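Local coordinates for protein putative glycoside hydrolase (Parabacteroides distasonis ATCC 8503, PDB 3GYC) that probably hydrolyses glycosidic bonds in carbohydrates, as a putative cellulase-like enzyme built on a TIM barrel, at residues Leu46-Tyr51 with Arg358-His363; Thr304-Leu309 with Gly342-Asn347; Trp322-Cys327 with Ala354-Asp359. All blocks are in the same frame, centred on the assembly; numbering follows the deposited sequence.

Overall arrangement
All three contacts lie on the side of one (beta/alpha)8 barrel formed by its first, seventh and eighth strands and their following helices. Contact 1 joins the end of helix 39-48, after the first strand, to the start of helix 360-371, after the eighth. Contact 2 pairs the loops leaving strands 301-303 and 340-343, and contact 3 ties helix 321-337 to the short helix 354-357. Contacts 1 and 2 are centred about 15 Å apart, each about 11 Å from contact 3. Along the chain contact 1 spans the others, while the segments of contacts 2 and 3 alternate. Tyr51 OH hydrogen-bonds Thr345 OG1, and His363 NE2 the backbone O of Met356, linking barrel closure to the strand-end loops.

Contact 1 (Leu46-Tyr51 with Arg358-His363); sequences LSERGY and RDVEWH
Here the helices that follow the first and the eighth strands of the TIM barrel meet: helix 39-48 finishes in a Schellman motif at Gly50, whose positive phi turns the chain toward Tyr51, and helix 360-371 starts from its N-cap, Asp359. His363 is the hub. Its CG lies anti to the carbonyl carbon (chi1 -67°), and the imidazole and the Arg49 chain run alongside each other. Arg49 CD sits over one ring face, 4.1 Å above the plane and displaced toward the rim, while CE3 of Trp362 covers the opposite face over its centre at 3.7 Å. The ring is thus sandwiched, and its rotation is fixed at the edge as well: ND1 hydrogen-bonds Tyr51 OH at 2.7 Å, and NE2 bonds the backbone O of Met356. The phenol and imidazole planes are inclined at 71°, and Tyr51 OH also bonds Thr345 OG1, so that hydroxyl is gripped twice. Beyond the histidine the Arg49 chain extends from CG to NE and carries its guanidinium past Val360, which stands across it. NH2 hydrogen-bonds the backbone O of Trp357, whose ring also makes a cation-pi contact with the group, and NH1 bonds Glu45 O. Val360 CG2 rests over one guanidinium face, off toward its rim, 3.5 Å from Arg49 NH2.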
ATOM      1  N   LEU A  46       6.016   8.571 -14.188  1.00 10.05           N
ATOM      2  CA  LEU A  46       4.893   7.805 -13.709  1.00 10.93           C
ATOM      3  C   LEU A  46       3.721   7.897 -14.718  1.00 12.03           C
ATOM      4  O   LEU A  46       3.149   6.892 -15.075  1.00 12.62           O
ATOM      5  CB  LEU A  46       4.415   8.373 -12.345  1.00 11.49           C
ATOM      6  CG  LEU A  46       3.309   7.572 -11.666  1.00 12.16           C
ATOM      7  CD1 LEU A  46       3.849   6.172 -11.370  1.00 12.28           C
ATOM      8  CD2 LEU A  46       2.720   8.245 -10.436  1.00 12.34           C
ATOM      9  N   SER A  47       3.368   9.100 -15.142  1.00 11.60           N
ATOM     10  CA  SER A  47       2.260   9.278 -16.125  1.00 15.67           C
ATOM     11  C   SER A  47       2.576   8.668 -17.471  1.00 14.84           C
ATOM     12  O   SER A  47       1.694   8.113 -18.112  1.00 14.89           O
ATOM     13  CB  SER A  47       1.956  10.746 -16.338  1.00 16.79           C
ATOM     14  OG  SER A  47       1.477  11.305 -15.142  1.00 22.55           O
ATOM     15  N   GLU A  48       3.822   8.823 -17.918  1.00 16.07           N
ATOM     16  CA  GLU A  48       4.297   8.238 -19.187  1.00 16.67           C
ATOM     17  C   GLU A  48       4.104   6.706 -19.145  1.00 15.67           C
ATOM     18  O   GLU A  48       3.826   6.069 -20.161  1.00 16.62           O
ATOM     19  CB  GLU A  48       5.775   8.592 -19.378  1.00 19.62           C
ATOM     20  CG  GLU A  48       6.443   7.987 -20.597  1.00 24.12           C
ATOM     21  CD  GLU A  48       7.982   8.185 -20.677  1.00 27.51           C
ATOM     22  OE1 GLU A  48       8.673   8.449 -19.637  1.00 31.57           O
ATOM     23  OE2 GLU A  48       8.524   8.002 -21.808  1.00 29.81           O
ATOM     24  N   ARG A  49       4.282   6.100 -17.977  1.00 12.51           N
ATOM     25  CA  ARG A  49       4.082   4.676 -17.802  1.00 11.62           C
ATOM     26  C   ARG A  49       2.583   4.314 -17.699  1.00 13.84           C
ATOM     27  O   ARG A  49       2.236   3.146 -17.761  1.00 14.41           O
ATOM     28  CB  ARG A  49       4.875   4.169 -16.596  1.00 11.70           C
ATOM     29  CG  ARG A  49       6.347   4.272 -16.858  1.00 11.92           C
ATOM     30  CD  ARG A  49       7.179   4.260 -15.627  1.00 12.38           C
ATOM     31  NE  ARG A  49       8.573   4.108 -15.965  1.00 11.90           N
ATOM     32  CZ  ARG A  49       9.340   5.016 -16.558  1.00 12.57           C
ATOM     33  NH1 ARG A  49       8.865   6.198 -16.956  1.00 13.47           N
ATOM     34  NH2 ARG A  49      10.602   4.723 -16.804  1.00 13.02           N
ATOM     35  N   GLY A  50       1.713   5.323 -17.538  1.00 12.07           N
ATOM     36  CA  GLY A  50       0.260   5.121 -17.514  1.00 12.23           C
ATOM     37  C   GLY A  50      -0.382   4.985 -16.150  1.00 11.39           C
ATOM     38  O   GLY A  50      -1.555   4.645 -16.067  1.00 10.81           O
ATOM     39  N   TYR A  51       0.386   5.203 -15.071  1.00  9.35           N
ATOM     40  CA  TYR A  51      -0.183   5.158 -13.729  1.00 11.15           C
ATOM     41  C   TYR A  51      -0.894   6.495 -13.486  1.00 12.18           C
ATOM     42  O   TYR A  51      -0.433   7.538 -13.940  1.00 14.43           O
ATOM     43  CB  TYR A  51       0.901   4.912 -12.630  1.00 11.14           C
ATOM     44  CG  TYR A  51       1.532   3.571 -12.814  1.00 10.51           C
ATOM     45  CD1 TYR A  51       0.935   2.435 -12.317  1.00 10.68           C
ATOM     46  CD2 TYR A  51       2.695   3.430 -13.584  1.00 11.48           C
ATOM     47  CE1 TYR A  51       1.477   1.159 -12.581  1.00  9.94           C
ATOM     48  CE2 TYR A  51       3.258   2.147 -13.846  1.00 10.35           C
ATOM     49  CZ  TYR A  51       2.643   1.036 -13.334  1.00 10.96           C
ATOM     50  OH  TYR A  51       3.140  -0.228 -13.621  1.00 10.87           O
ATOM     51  N   ARG A 358      12.407   0.806 -15.488  1.00 16.92           N
ATOM     52  CA  ARG A 358      12.916   1.149 -16.794  1.00 20.14           C
ATOM     53  C   ARG A 358      12.142   0.742 -18.050  1.00 20.53           C
ATOM     54  O   ARG A 358      12.115   1.528 -19.004  1.00 22.99           O
ATOM     55  CB  ARG A 358      14.362   0.690 -16.946  1.00 22.47           C
ATOM     56  CG  ARG A 358      14.555  -0.812 -16.954  1.00 24.94           C
ATOM     57  CD  ARG A 358      16.075  -1.205 -17.071  1.00 26.31           C
ATOM     58  NE  ARG A 358      17.001  -0.226 -16.443  1.00 28.20           N
ATOM     59  CZ  ARG A 358      18.332  -0.385 -16.360  1.00 27.78           C
ATOM     60  NH1 ARG A 358      18.900  -1.499 -16.778  1.00 26.97           N
ATOM     61  NH2 ARG A 358      19.079   0.576 -15.824  1.00 28.29           N
ATOM     62  N   ASP A 359      11.516  -0.430 -18.071  1.00 19.45           N
ATOM     63  CA  ASP A 359      10.838  -0.949 -19.314  1.00 20.31           C
ATOM     64  C   ASP A 359       9.464  -0.239 -19.478  1.00 19.04           C
ATOM     65  O   ASP A 359       8.455  -0.753 -19.022  1.00 19.60           O
ATOM     66  CB  ASP A 359      10.738  -2.489 -19.170  1.00 19.21           C
ATOM     67  CG  ASP A 359      10.103  -3.198 -20.345  1.00 20.76           C
ATOM     68  OD1 ASP A 359       9.601  -2.555 -21.303  1.00 21.12           O
ATOM     69  OD2 ASP A 359      10.098  -4.461 -20.282  1.00 18.74           O
ATOM     70  N   VAL A 360       9.457   0.940 -20.105  1.00 16.42           N
ATOM     71  CA  VAL A 360       8.259   1.772 -20.217  1.00 13.63           C
ATOM     72  C   VAL A 360       7.087   1.058 -20.908  1.00 14.31           C
ATOM     73  O   VAL A 360       5.964   1.180 -20.447  1.00 12.41           O
ATOM     74  CB  VAL A 360       8.545   3.132 -20.900  1.00 14.29           C
ATOM     75  CG1 VAL A 360       7.268   3.869 -21.141  1.00 14.37           C
ATOM     76  CG2 VAL A 360       9.487   4.004 -20.061  1.00 13.01           C
ATOM     77  N   GLU A 361       7.358   0.273 -21.958  1.00 12.93           N
ATOM     78  CA  GLU A 361       6.306  -0.448 -22.687  1.00 15.20           C
ATOM     79  C   GLU A 361       5.646  -1.539 -21.864  1.00 13.39           C
ATOM     80  O   GLU A 361       4.451  -1.740 -21.996  1.00 12.20           O
ATOM     81  CB  GLU A 361       6.806  -0.995 -24.045  1.00 17.26           C
ATOM     82  CG  GLU A 361       7.277   0.075 -25.021  1.00 19.59           C
ATOM     83  CD  GLU A 361       6.278   1.221 -25.187  1.00 22.74           C
ATOM     84  OE1 GLU A 361       5.084   0.959 -25.496  1.00 23.31           O
ATOM     85  OE2 GLU A 361       6.697   2.400 -24.979  1.00 26.90           O
ATOM     86  N   TRP A 362       6.404  -2.224 -21.003  1.00 12.80           N
ATOM     87  CA  TRP A 362       5.847  -3.226 -20.086  1.00 11.72           C
ATOM     88  C   TRP A 362       4.812  -2.585 -19.165  1.00 11.03           C
ATOM     89  O   TRP A 362       3.717  -3.143 -18.926  1.00  9.49           O
ATOM     90  CB  TRP A 362       6.937  -3.811 -19.231  1.00 12.10           C
ATOM     91  CG  TRP A 362       6.542  -4.908 -18.304  1.00 12.40           C
ATOM     92  CD1 TRP A 362       6.584  -6.257 -18.561  1.00 12.73           C
ATOM     93  CD2 TRP A 362       6.154  -4.777 -16.928  1.00 12.21           C
ATOM     94  NE1 TRP A 362       6.238  -6.964 -17.439  1.00 12.65           N
ATOM     95  CE2 TRP A 362       5.978  -6.078 -16.417  1.00 12.12           C
ATOM     96  CE3 TRP A 362       5.950  -3.702 -16.089  1.00 11.58           C
ATOM     97  CZ2 TRP A 362       5.571  -6.318 -15.114  1.00 11.66           C
ATOM     98  CZ3 TRP A 362       5.529  -3.943 -14.785  1.00 11.37           C
ATOM     99  CH2 TRP A 362       5.353  -5.240 -14.312  1.00 11.24           C
ATOM    100  N   HIS A 363       5.143  -1.396 -18.674  1.00 11.10           N
ATOM    101  CA  HIS A 363       4.183  -0.662 -17.836  1.00 12.57           C
ATOM    102  C   HIS A 363       2.973  -0.222 -18.621  1.00 10.64           C
ATOM    103  O   HIS A 363       1.871  -0.433 -18.171  1.00 11.16           O
ATOM    104  CB  HIS A 363       4.811   0.540 -17.162  1.00 12.74           C
ATOM    105  CG  HIS A 363       5.838   0.178 -16.142  1.00 11.33           C
ATOM    106  ND1 HIS A 363       5.500  -0.211 -14.861  1.00 11.15           N
ATOM    107  CD2 HIS A 363       7.193   0.140 -16.212  1.00 11.53           C
ATOM    108  CE1 HIS A 363       6.611  -0.465 -14.184  1.00 12.57           C
ATOM    109  NE2 HIS A 363       7.651  -0.249 -14.975  1.00 11.77           N
TER

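Contact 2 (Thr304-Leu309 with Gly342-Asn347); sequences TECWGL and GVATSN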
ATOM      1  N   THR A 304      -1.901  -2.531  -3.552  1.00 12.19           N
ATOM      2  CA  THR A 304      -0.726  -1.717  -3.860  1.00 13.18           C
ATOM      3  C   THR A 304       0.578  -2.439  -3.523  1.00 13.18           C
ATOM      4  O   THR A 304       1.653  -1.957  -3.860  1.00 14.68           O
ATOM      5  CB  THR A 304      -0.751  -0.354  -3.104  1.00 13.79           C
ATOM      6  OG1 THR A 304      -0.665  -0.584  -1.691  1.00 15.29           O
ATOM      7  CG2 THR A 304      -2.033   0.447  -3.458  1.00 13.23           C
ATOM      8  N   GLU A 305       0.487  -3.623  -2.897  1.00 14.99           N
ATOM      9  CA  GLU A 305       1.647  -4.407  -2.540  1.00 14.86           C
ATOM     10  C   GLU A 305       1.410  -5.833  -3.065  1.00 14.18           C
ATOM     11  O   GLU A 305       0.529  -6.530  -2.613  1.00 14.18           O
ATOM     12  CB  GLU A 305       1.872  -4.344  -1.032  1.00 16.22           C
ATOM     13  CG  GLU A 305       2.042  -2.894  -0.484  1.00 19.07           C
ATOM     14  CD  GLU A 305       2.794  -2.869   0.870  1.00 22.32           C
ATOM     15  OE1 GLU A 305       3.796  -3.597   0.991  1.00 23.87           O
ATOM     16  OE2 GLU A 305       2.427  -2.103   1.796  1.00 22.63           O
ATOM     17  N   CYS A 306       2.215  -6.204  -4.054  1.00 14.32           N
ATOM     18  CA  CYS A 306       1.979  -7.357  -4.877  1.00 14.55           C
ATOM     19  C   CYS A 306       3.121  -7.414  -5.893  1.00 15.83           C
ATOM     20  O   CYS A 306       3.971  -6.501  -5.890  1.00 14.78           O
ATOM     21  CB  CYS A 306       0.668  -7.088  -5.613  1.00 14.40           C
ATOM     22  SG  CYS A 306       0.725  -5.400  -6.386  1.00 14.97           S
ATOM     23  N   TRP A 307       3.215  -8.461  -6.728  1.00 13.55           N
ATOM     24  CA  TRP A 307       2.390  -9.666  -6.700  1.00 14.26           C
ATOM     25  C   TRP A 307       3.262 -10.907  -6.529  1.00 14.41           C
ATOM     26  O   TRP A 307       2.731 -12.002  -6.342  1.00 16.47           O
ATOM     27  CB  TRP A 307       1.607  -9.889  -8.024  1.00 13.10           C
ATOM     28  CG  TRP A 307       0.569  -8.843  -8.382  1.00 12.66           C
ATOM     29  CD1 TRP A 307       0.736  -7.817  -9.230  1.00 11.19           C
ATOM     30  CD2 TRP A 307      -0.778  -8.766  -7.913  1.00 12.30           C
ATOM     31  NE1 TRP A 307      -0.403  -7.061  -9.299  1.00 12.50           N
ATOM     32  CE2 TRP A 307      -1.355  -7.637  -8.512  1.00 11.79           C
ATOM     33  CE3 TRP A 307      -1.548  -9.536  -7.038  1.00 11.47           C
ATOM     34  CZ2 TRP A 307      -2.652  -7.246  -8.262  1.00 12.04           C
ATOM     35  CZ3 TRP A 307      -2.837  -9.154  -6.792  1.00 11.37           C
ATOM     36  CH2 TRP A 307      -3.376  -8.012  -7.401  1.00 12.85           C
ATOM     37  N   GLY A 308       4.584 -10.758  -6.654  1.00 15.44           N
ATOM     38  CA  GLY A 308       5.527 -11.907  -6.637  1.00 15.14           C
ATOM     39  C   GLY A 308       6.319 -12.059  -5.356  1.00 16.04           C
ATOM     40  O   GLY A 308       5.949 -12.830  -4.478  1.00 15.40           O
ATOM     41  N   LEU A 309       7.414 -11.304  -5.253  1.00 16.45           N
ATOM     42  CA  LEU A 309       8.252 -11.311  -4.075  1.00 15.65           C
ATOM     43  C   LEU A 309       7.908 -10.088  -3.260  1.00 14.37           C
ATOM     44  O   LEU A 309       7.573  -9.024  -3.809  1.00 13.78           O
ATOM     45  CB  LEU A 309       9.754 -11.336  -4.440  1.00 15.65           C
ATOM     46  CG  LEU A 309      10.409 -12.718  -4.404  1.00 17.36           C
ATOM     47  CD1 LEU A 309       9.870 -13.651  -5.460  1.00 16.79           C
ATOM     48  CD2 LEU A 309      11.935 -12.625  -4.509  1.00 16.54           C
ATOM     49  N   GLY A 342      -8.499  -0.187  -7.953  1.00 14.35           N
ATOM     50  CA  GLY A 342      -7.128   0.286  -7.941  1.00 15.95           C
ATOM     51  C   GLY A 342      -6.194  -0.916  -8.008  1.00 14.96           C
ATOM     52  O   GLY A 342      -6.185  -1.752  -7.104  1.00 17.54           O
ATOM     53  N   VAL A 343      -5.395  -1.008  -9.071  1.00 13.55           N
ATOM     54  CA  VAL A 343      -4.493  -2.124  -9.246  1.00 11.21           C
ATOM     55  C   VAL A 343      -3.067  -1.654  -9.480  1.00 11.16           C
ATOM     56  O   VAL A 343      -2.884  -0.770 -10.258  1.00 11.65           O
ATOM     57  CB  VAL A 343      -4.931  -2.984 -10.450  1.00 11.38           C
ATOM     58  CG1 VAL A 343      -4.053  -4.248 -10.534  1.00  9.44           C
ATOM     59  CG2 VAL A 343      -6.395  -3.327 -10.358  1.00 10.58           C
ATOM     60  N   ALA A 344      -2.086  -2.195  -8.719  1.00 10.14           N
ATOM     61  CA  ALA A 344      -0.671  -1.920  -8.882  1.00  9.48           C
ATOM     62  C   ALA A 344      -0.088  -3.106  -9.657  1.00 11.13           C
ATOM     63  O   ALA A 344      -0.643  -4.204  -9.610  1.00 11.77           O
ATOM     64  CB  ALA A 344       0.029  -1.803  -7.545  1.00 11.54           C
ATOM     65  N   THR A 345       0.992  -2.862 -10.373  1.00 11.14           N
ATOM     66  CA  THR A 345       1.704  -3.906 -11.107  1.00 12.67           C
ATOM     67  C   THR A 345       2.716  -4.527 -10.161  1.00 13.17           C
ATOM     68  O   THR A 345       3.030  -5.713 -10.296  1.00 14.72           O
ATOM     69  CB  THR A 345       2.405  -3.345 -12.350  1.00 12.83           C
ATOM     70  OG1 THR A 345       3.285  -2.292 -11.947  1.00 12.24           O
ATOM     71  CG2 THR A 345       1.369  -2.846 -13.375  1.00 11.84           C
ATOM     72  N   SER A 346       3.218  -3.741  -9.204  1.00 12.71           N
ATOM     73  CA  SER A 346       4.088  -4.272  -8.130  1.00 12.62           C
ATOM     74  C   SER A 346       4.395  -3.235  -7.068  1.00 13.12           C
ATOM     75  O   SER A 346       4.174  -2.048  -7.310  1.00 12.83           O
ATOM     76  CB  SER A 346       5.426  -4.776  -8.694  1.00 13.60           C
ATOM     77  OG  SER A 346       6.336  -3.722  -8.934  1.00 12.57           O
ATOM     78  N   ASN A 347       4.984  -3.665  -5.936  1.00 13.09           N
ATOM     79  CA  ASN A 347       5.473  -2.742  -4.920  1.00 14.40           C
ATOM     80  C   ASN A 347       6.927  -2.250  -5.192  1.00 14.19           C
ATOM     81  O   ASN A 347       7.575  -1.782  -4.275  1.00 13.76           O
ATOM     82  CB  ASN A 347       5.306  -3.241  -3.461  1.00 16.14           C
ATOM     83  CG  ASN A 347       5.982  -4.609  -3.173  1.00 16.46           C
ATOM     84  OD1 ASN A 347       5.701  -5.548  -3.813  1.00 20.72           O
ATOM     85  ND2 ASN A 347       6.791  -4.696  -2.140  1.00 19.53           N
TER
HETATM   86  O   HOH W   1       2.610  -0.355  -5.767  1.00 13.57           O
HETATM   87  O   HOH W   2       6.440  -3.072   0.498  1.00 40.81           O
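Cys306 O meets three atoms of the other loop. It accepts the backbone N-H of Asn347 in its carbonyl plane (N to O 3.0 Å, 141° at the hydrogen), takes a CA-H...O contact from Ser346 CA at 3.2 Å, and has Asn347 OD1, a second acceptor, only 2.9 Å away. Asn347 CG sits in the crowded position between N and the carbonyl carbon (chi1 57°), with CB 3.9 Å from Glu305 CA. Next along, Trp307 brings its indole edge to the 342-347 segment: NE1 donates to Ala344 O at 2.9 Å, with that oxygen tilted 27° out of the ring plane. CD1 lies 3.3 Å from Thr345 O, a buried carbonyl with no hydrogen-bond partner in the model, and CZ2 touches Val343 CG1. The peptide before Trp307 is cis, and Cys306 CB lies over one face of the indole, while Cys306 SG packs against Ala344 CB at 3.8 Å. These loops leave the C-terminal ends of the seventh and eighth barrel strands, the end where glycoside hydrolases with a TIM barrel keep their active sites. The close approach of Asn347 OD1 to Cys306 O is probably eased by Trp236 NE1, which hydrogen-bonds OD1; with ND2 bonded to Val310 O, the amide is fixed in its rotation. One water sits within hydrogen-bonding distance of both Thr304 O and Ser346 O. Another donates to Glu305 OE1 and accepts a weak bond from Asn347 ND2. Further out, Arg55 NH1 makes a salt bridge to Glu305 OE2, and Thr304 OG1 bonds Glu232 OE2.

Contact 3 (Trp322-Cys327 with Ala354-Asp359); sequences WVKDLC and AGMWRD
Helix 321-337, which follows the seventh strand of the TIM barrel, reaches the connection between the eighth strand and its helix chiefly through Lys324. Its chain bends at chi3 (58°) and carries NZ to Asp359 OD2, a salt bridge of 2.8 Å that uses the anti lone pair of that oxygen. The two carboxylate oxygens thus have separate duties, OD1 accepting from Trp362 N to cap helix 360-371. A water is the second acceptor for Lys324 NZ, at 3.0 Å, and the ammonium also makes a cation-pi contact with Trp362. The water donates in turn to Gly355 O at 2.6 Å, and it adds weak bonds, donating to Met356 O and accepting from Asp359 N. An alanine in place of Lys324 would remove the ammonium and would probably leave Asp359 without this counter-charge, Trp362 without its cation, the water less firmly held and part of Met356 uncovered. Lower down, the Lys324 and Met356 chains run antiparallel past one another. Met356, present as selenomethionine, bends at chi2 and chi3, so that CE comes within 4.4 Å of Val323 CG1 and of Cys327 SG, while SE lies 3.8 Å from Lys324 CG.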
ATOM      1  N   TRP A 322      11.877 -12.694 -14.129  1.00 11.85           N
ATOM      2  CA  TRP A 322      10.905 -13.632 -13.587  1.00 12.59           C
ATOM      3  C   TRP A 322       9.949 -12.995 -12.574  1.00 13.03           C
ATOM      4  O   TRP A 322       8.786 -13.444 -12.419  1.00 11.28           O
ATOM      5  CB  TRP A 322      11.595 -14.872 -13.010  1.00 13.47           C
ATOM      6  CG  TRP A 322      12.486 -14.597 -11.860  1.00 13.57           C
ATOM      7  CD1 TRP A 322      13.793 -14.153 -11.900  1.00 14.72           C
ATOM      8  CD2 TRP A 322      12.169 -14.784 -10.479  1.00 14.94           C
ATOM      9  NE1 TRP A 322      14.283 -14.027 -10.619  1.00 13.60           N
ATOM     10  CE2 TRP A 322      13.314 -14.411  -9.730  1.00 14.66           C
ATOM     11  CE3 TRP A 322      11.027 -15.222  -9.794  1.00 15.58           C
ATOM     12  CZ2 TRP A 322      13.338 -14.470  -8.347  1.00 14.63           C
ATOM     13  CZ3 TRP A 322      11.052 -15.258  -8.427  1.00 15.88           C
ATOM     14  CH2 TRP A 322      12.196 -14.881  -7.714  1.00 15.59           C
ATOM     15  N   VAL A 323      10.421 -11.934 -11.904  1.00 12.14           N
ATOM     16  CA  VAL A 323       9.603 -11.196 -10.973  1.00 12.82           C
ATOM     17  C   VAL A 323       8.539 -10.399 -11.759  1.00 12.87           C
ATOM     18  O   VAL A 323       7.344 -10.390 -11.378  1.00 13.31           O
ATOM     19  CB  VAL A 323      10.475 -10.237 -10.102  1.00 13.11           C
ATOM     20  CG1 VAL A 323       9.606  -9.408  -9.238  1.00 12.40           C
ATOM     21  CG2 VAL A 323      11.480 -11.093  -9.261  1.00 10.82           C
ATOM     22  N   LYS A 324       8.946  -9.800 -12.885  1.00 12.82           N
ATOM     23  CA  LYS A 324       8.014  -9.066 -13.759  1.00 12.76           C
ATOM     24  C   LYS A 324       6.956 -10.025 -14.334  1.00 14.19           C
ATOM     25  O   LYS A 324       5.799  -9.665 -14.512  1.00 13.23           O
ATOM     26  CB  LYS A 324       8.766  -8.305 -14.862  1.00 13.68           C
ATOM     27  CG  LYS A 324       9.551  -7.083 -14.394  1.00 15.17           C
ATOM     28  CD  LYS A 324      10.532  -6.483 -15.411  1.00 15.36           C
ATOM     29  CE  LYS A 324       9.850  -6.064 -16.707  1.00 16.62           C
ATOM     30  NZ  LYS A 324      10.796  -5.523 -17.742  1.00 16.33           N
ATOM     31  N   ASP A 325       7.373 -11.247 -14.668  1.00 14.21           N
ATOM     32  CA  ASP A 325       6.446 -12.247 -15.154  1.00 14.81           C
ATOM     33  C   ASP A 325       5.319 -12.498 -14.147  1.00 13.16           C
ATOM     34  O   ASP A 325       4.145 -12.583 -14.525  1.00 10.01           O
ATOM     35  CB  ASP A 325       7.182 -13.559 -15.448  1.00 16.10           C
ATOM     36  CG  ASP A 325       7.999 -13.521 -16.757  1.00 18.21           C
ATOM     37  OD1 ASP A 325       7.832 -12.578 -17.550  1.00 19.97           O
ATOM     38  OD2 ASP A 325       8.779 -14.470 -17.016  1.00 17.63           O
ATOM     39  N   LEU A 326       5.684 -12.664 -12.877  1.00 11.91           N
ATOM     40  CA  LEU A 326       4.713 -12.903 -11.814  1.00 11.97           C
ATOM     41  C   LEU A 326       3.854 -11.653 -11.600  1.00 13.26           C
ATOM     42  O   LEU A 326       2.645 -11.770 -11.321  1.00 13.88           O
ATOM     43  CB  LEU A 326       5.399 -13.337 -10.499  1.00 12.91           C
ATOM     44  CG  LEU A 326       5.946 -14.775 -10.403  1.00 13.39           C
ATOM     45  CD1 LEU A 326       6.948 -14.937  -9.247  1.00 15.23           C
ATOM     46  CD2 LEU A 326       4.759 -15.760 -10.294  1.00 13.94           C
ATOM     47  N   CYS A 327       4.462 -10.472 -11.737  1.00 12.42           N
ATOM     48  CA  CYS A 327       3.693  -9.228 -11.576  1.00 13.32           C
ATOM     49  C   CYS A 327       2.698  -9.030 -12.700  1.00 12.82           C
ATOM     50  O   CYS A 327       1.572  -8.641 -12.459  1.00 10.72           O
ATOM     51  CB  CYS A 327       4.616  -8.047 -11.470  1.00 14.30           C
ATOM     52  SG  CYS A 327       5.393  -8.097  -9.798  1.00 19.62           S
ATOM     53  N   ALA A 354      15.409   0.610 -10.476  1.00 11.70           N
ATOM     54  CA  ALA A 354      15.728   0.841 -11.870  1.00 12.03           C
ATOM     55  C   ALA A 354      15.320  -0.338 -12.755  1.00 13.29           C
ATOM     56  O   ALA A 354      14.787  -0.149 -13.873  1.00 13.44           O
ATOM     57  CB  ALA A 354      17.238   1.163 -12.036  1.00 12.38           C
ATOM     58  N   GLY A 355      15.506  -1.543 -12.221  1.00 12.09           N
ATOM     59  CA  GLY A 355      15.205  -2.773 -12.936  1.00 12.12           C
ATOM     60  C   GLY A 355      13.734  -2.974 -13.262  1.00 12.37           C
ATOM     61  O   GLY A 355      13.397  -3.667 -14.231  1.00  9.25           O
HETATM   62  N   MSE A 356      12.875  -2.441 -12.393  1.00 12.05           N
HETATM   63  CA  MSE A 356      11.444  -2.466 -12.581  1.00 11.12           C
HETATM   64  C   MSE A 356      10.912  -1.211 -13.309  1.00 13.49           C
HETATM   65  O   MSE A 356      10.003  -1.301 -14.151  1.00 11.62           O
HETATM   66  CB  MSE A 356      10.741  -2.637 -11.254  1.00 10.09           C
HETATM   67  CG  MSE A 356       9.219  -2.652 -11.390  1.00 12.14           C
HETATM   68 SE   MSE A 356       8.491  -4.087 -12.389  0.75  8.36          SE
HETATM   69  CE  MSE A 356       8.758  -5.462 -10.995  1.00  9.34           C
ATOM     70  N   TRP A 357      11.472  -0.051 -12.988  1.00 13.43           N
ATOM     71  CA  TRP A 357      10.986   1.192 -13.556  1.00 14.81           C
ATOM     72  C   TRP A 357      11.316   1.404 -15.019  1.00 15.00           C
ATOM     73  O   TRP A 357      10.597   2.106 -15.716  1.00 13.88           O
ATOM     74  CB  TRP A 357      11.604   2.336 -12.761  1.00 13.53           C
ATOM     75  CG  TRP A 357      11.042   3.745 -12.896  1.00 13.93           C
ATOM     76  CD1 TRP A 357      11.724   4.861 -13.308  1.00 14.48           C
ATOM     77  CD2 TRP A 357       9.744   4.212 -12.497  1.00 12.95           C
ATOM     78  NE1 TRP A 357      10.912   5.983 -13.206  1.00 14.07           N
ATOM     79  CE2 TRP A 357       9.703   5.608 -12.719  1.00 12.50           C
ATOM     80  CE3 TRP A 357       8.605   3.585 -12.033  1.00 13.20           C
ATOM     81  CZ2 TRP A 357       8.572   6.371 -12.466  1.00 13.12           C
ATOM     82  CZ3 TRP A 357       7.485   4.332 -11.789  1.00 12.80           C
ATOM     83  CH2 TRP A 357       7.474   5.729 -12.004  1.00 12.64           C
ATOM     84  N   ARG A 358      12.407   0.806 -15.488  1.00 16.92           N
ATOM     85  CA  ARG A 358      12.916   1.149 -16.794  1.00 20.14           C
ATOM     86  C   ARG A 358      12.142   0.742 -18.050  1.00 20.53           C
ATOM     87  O   ARG A 358      12.115   1.528 -19.004  1.00 22.99           O
ATOM     88  CB  ARG A 358      14.362   0.690 -16.946  1.00 22.47           C
ATOM     89  CG  ARG A 358      14.555  -0.812 -16.954  1.00 24.94           C
ATOM     90  CD  ARG A 358      16.075  -1.205 -17.071  1.00 26.31           C
ATOM     91  NE  ARG A 358      17.001  -0.226 -16.443  1.00 28.20           N
ATOM     92  CZ  ARG A 358      18.332  -0.385 -16.360  1.00 27.78           C
ATOM     93  NH1 ARG A 358      18.900  -1.499 -16.778  1.00 26.97           N
ATOM     94  NH2 ARG A 358      19.079   0.576 -15.824  1.00 28.29           N
ATOM     95  N   ASP A 359      11.516  -0.430 -18.071  1.00 19.45           N
ATOM     96  CA  ASP A 359      10.838  -0.949 -19.314  1.00 20.31           C
ATOM     97  C   ASP A 359       9.464  -0.239 -19.478  1.00 19.04           C
ATOM     98  O   ASP A 359       8.455  -0.753 -19.022  1.00 19.60           O
ATOM     99  CB  ASP A 359      10.738  -2.489 -19.170  1.00 19.21           C
ATOM    100  CG  ASP A 359      10.103  -3.198 -20.345  1.00 20.76           C
ATOM    101  OD1 ASP A 359       9.601  -2.555 -21.303  1.00 21.12           O
ATOM    102  OD2 ASP A 359      10.098  -4.461 -20.282  1.00 18.74           O
TER
HETATM  103  O   HOH W   3      11.753  -3.142 -16.122  1.00 23.97           O